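Local coordinates for rubber oxygenase (Streptomyces sp., PDB 5O1L), which cleaves the carbon chain of poly(cis-1,4-isoprene) rubber by adding oxygen to its double bonds, using one non-covalently bound b-type heme, at residues 204-208 and 209-213. Residues are numbered along the deposited sequence; the frame is centred on the assembly and turned at random.
Sequences LLPQS and PAWSQ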
ATOM      1  N   LEU A 204     -11.989 -13.461 -11.181  1.00 23.47           N
ATOM      2  CA  LEU A 204     -12.810 -14.102 -10.156  1.00 24.02           C
ATOM      3  C   LEU A 204     -13.929 -13.254  -9.620  1.00 25.94           C
ATOM      4  O   LEU A 204     -15.073 -13.726  -9.522  1.00 25.84           O
ATOM      5  CB  LEU A 204     -11.948 -14.595  -8.984  1.00 24.08           C
ATOM      6  CG  LEU A 204     -11.005 -15.686  -9.474  1.00 25.64           C
ATOM      7  CD1 LEU A 204      -9.963 -15.991  -8.423  1.00 26.09           C
ATOM      8  CD2 LEU A 204     -11.769 -16.962  -9.827  1.00 26.00           C
ATOM      9  N   LEU A 205     -13.654 -12.006  -9.214  1.00 22.66           N
ATOM     10  CA  LEU A 205     -14.646 -11.220  -8.502  1.00 24.73           C
ATOM     11  C   LEU A 205     -15.929 -10.979  -9.330  1.00 25.73           C
ATOM     12  O   LEU A 205     -16.988 -10.928  -8.706  1.00 27.61           O
ATOM     13  CB  LEU A 205     -14.091  -9.888  -7.973  1.00 24.68           C
ATOM     14  CG  LEU A 205     -13.526  -9.904  -6.586  1.00 25.88           C
ATOM     15  CD1 LEU A 205     -12.948  -8.518  -6.194  1.00 25.10           C
ATOM     16  CD2 LEU A 205     -14.474 -10.361  -5.472  1.00 26.28           C
ATOM     17  N   PRO A 206     -15.814 -10.754 -10.667  1.00 25.27           N
ATOM     18  CA  PRO A 206     -17.077 -10.556 -11.396  1.00 27.09           C
ATOM     19  C   PRO A 206     -17.988 -11.771 -11.378  1.00 28.62           C
ATOM     20  O   PRO A 206     -19.165 -11.630 -11.684  1.00 29.08           O
ATOM     21  CB  PRO A 206     -16.613 -10.203 -12.796  1.00 26.42           C
ATOM     22  CG  PRO A 206     -15.307  -9.527 -12.568  1.00 25.48           C
ATOM     23  CD  PRO A 206     -14.679 -10.455 -11.568  1.00 24.81           C
ATOM     24  N   GLN A 207     -17.453 -12.913 -10.992  1.00 28.90           N
ATOM     25  CA  GLN A 207     -18.272 -14.132 -10.795  1.00 31.89           C
ATOM     26  C   GLN A 207     -18.920 -14.181  -9.401  1.00 32.55           C
ATOM     27  O   GLN A 207     -19.665 -15.138  -9.116  1.00 33.58           O
ATOM     28  CB  GLN A 207     -17.433 -15.392 -11.135  1.00 32.82           C
ATOM     29  CG  GLN A 207     -16.797 -15.369 -12.538  1.00 36.14           C
ATOM     30  CD  GLN A 207     -15.948 -16.598 -12.863  1.00 41.13           C
ATOM     31  OE1 GLN A 207     -16.420 -17.725 -12.769  1.00 42.53           O
ATOM     32  NE2 GLN A 207     -14.677 -16.389 -13.245  1.00 41.44           N
ATOM     33  N   SER A 208     -18.729 -13.179  -8.548  1.00 32.50           N
ATOM     34  CA  SER A 208     -19.355 -13.091  -7.218  1.00 31.60           C
ATOM     35  C   SER A 208     -20.553 -12.176  -7.290  1.00 31.54           C
ATOM     36  O   SER A 208     -20.422 -11.002  -7.536  1.00 29.93           O
ATOM     37  CB  SER A 208     -18.375 -12.527  -6.175  1.00 31.96           C
ATOM     38  OG  SER A 208     -19.047 -11.878  -5.083  1.00 32.78           O
ATOM     39  N   PRO A 209     -21.773 -12.708  -7.084  1.00 32.25           N
ATOM     40  CA  PRO A 209     -22.891 -11.784  -7.150  1.00 31.68           C
ATOM     41  C   PRO A 209     -22.912 -10.655  -6.129  1.00 30.01           C
ATOM     42  O   PRO A 209     -23.345  -9.564  -6.463  1.00 28.80           O
ATOM     43  CB  PRO A 209     -24.110 -12.725  -6.969  1.00 33.63           C
ATOM     44  CG  PRO A 209     -23.643 -14.004  -7.556  1.00 34.85           C
ATOM     45  CD  PRO A 209     -22.218 -14.123  -7.100  1.00 34.43           C
ATOM     46  N   ALA A 210     -22.421 -10.898  -4.923  1.00 28.92           N
ATOM     47  CA  ALA A 210     -22.348  -9.862  -3.901  1.00 28.51           C
ATOM     48  C   ALA A 210     -21.355  -8.726  -4.345  1.00 27.83           C
ATOM     49  O   ALA A 210     -21.668  -7.543  -4.152  1.00 27.43           O
ATOM     50  CB  ALA A 210     -21.923 -10.449  -2.585  1.00 28.58           C
ATOM     51  N   TRP A 211     -20.263  -9.102  -5.009  1.00 27.43           N
ATOM     52  CA  TRP A 211     -19.314  -8.069  -5.482  1.00 25.66           C
ATOM     53  C   TRP A 211     -19.961  -7.308  -6.604  1.00 28.31           C
ATOM     54  O   TRP A 211     -19.971  -6.099  -6.618  1.00 26.61           O
ATOM     55  CB  TRP A 211     -17.933  -8.658  -5.895  1.00 24.59           C
ATOM     56  CG  TRP A 211     -17.013  -7.497  -6.310  1.00 22.23           C
ATOM     57  CD1 TRP A 211     -16.261  -6.683  -5.469  1.00 22.71           C
ATOM     58  CD2 TRP A 211     -16.901  -6.957  -7.614  1.00 22.12           C
ATOM     59  NE1 TRP A 211     -15.706  -5.692  -6.232  1.00 21.58           N
ATOM     60  CE2 TRP A 211     -16.051  -5.839  -7.544  1.00 20.66           C
ATOM     61  CE3 TRP A 211     -17.466  -7.294  -8.853  1.00 22.06           C
ATOM     62  CZ2 TRP A 211     -15.775  -5.057  -8.652  1.00 20.89           C
ATOM     63  CZ3 TRP A 211     -17.130  -6.592  -9.947  1.00 22.78           C
ATOM     64  CH2 TRP A 211     -16.282  -5.456  -9.852  1.00 20.96           C
ATOM     65  N   SER A 212     -20.513  -8.014  -7.580  1.00 29.67           N
ATOM     66  CA  SER A 212     -21.125  -7.365  -8.750  1.00 34.05           C
ATOM     67  C   SER A 212     -22.234  -6.436  -8.377  1.00 33.11           C
ATOM     68  O   SER A 212     -22.319  -5.349  -8.910  1.00 34.08           O
ATOM     69  CB  SER A 212     -21.706  -8.391  -9.718  1.00 36.98           C
ATOM     70  OG  SER A 212     -20.634  -9.093 -10.225  1.00 40.42           O
ATOM     71  N   GLN A 213     -23.067  -6.854  -7.447  1.00 34.75           N
ATOM     72  CA  GLN A 213     -24.215  -6.054  -7.048  1.00 36.52           C
ATOM     73  C   GLN A 213     -23.850  -4.823  -6.293  1.00 34.74           C
ATOM     74  O   GLN A 213     -24.605  -3.872  -6.344  1.00 34.89           O
ATOM     75  CB  GLN A 213     -25.221  -6.896  -6.248  1.00 41.06           C
ATOM     76  CG  GLN A 213     -25.970  -7.801  -7.195  1.00 46.04           C
ATOM     77  CD  GLN A 213     -26.683  -8.978  -6.534  1.00 50.24           C
ATOM     78  OE1 GLN A 213     -26.739  -9.102  -5.302  1.00 52.95           O
ATOM     79  NE2 GLN A 213     -27.169  -9.890  -7.380  1.00 51.99           N
TER
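Ser208 and Trp211 join at the start of helix 209-214, where the serine is the N-cap. Ser208 OG accepts from Trp211 N at 3.0 Å, with an N-H...O angle of 156°. Serine suits the post because its hydroxyl sits one carbon from the backbone; chi1 of 154° sets OG roughly anti to its own N, beside the carbonyl carbon and facing the first turn. Ser208 O, at the same time, takes Ser212 N in a nearly straight 3.0 Å bond, the first i to i+4 link of the helix. Pro209 fits the first helical position, where its nitrogen has no hydrogen to donate and its ring fixes phi.

The apolar contacts span the cap, from Leu205 and Pro206 before it to Trp211 after it. Trp211, with CG anti to its backbone N (chi1 -178°), turns its indole toward Leu205 and Pro206. Its broad flat face suits leucine's branched methyls: Leu205 CD1 lies 4.0 Å from the five-membered ring's centroid, a CH-pi contact. Pro206 CG reaches Trp211 CZ3 at 4.3 Å, and Pro221 and Tyr154 also touch the Trp211 side chain. An alanine here would probably take away the face that Leu205 packs on and open a gap beside Pro206. The side chain of Leu205 is about 5 Å from the heme. Ser208 thus satisfies the first-turn N-H groups of Trp211 and Ser212 while apolar groups pack alongside, probably steadying the turn after helix 187-204.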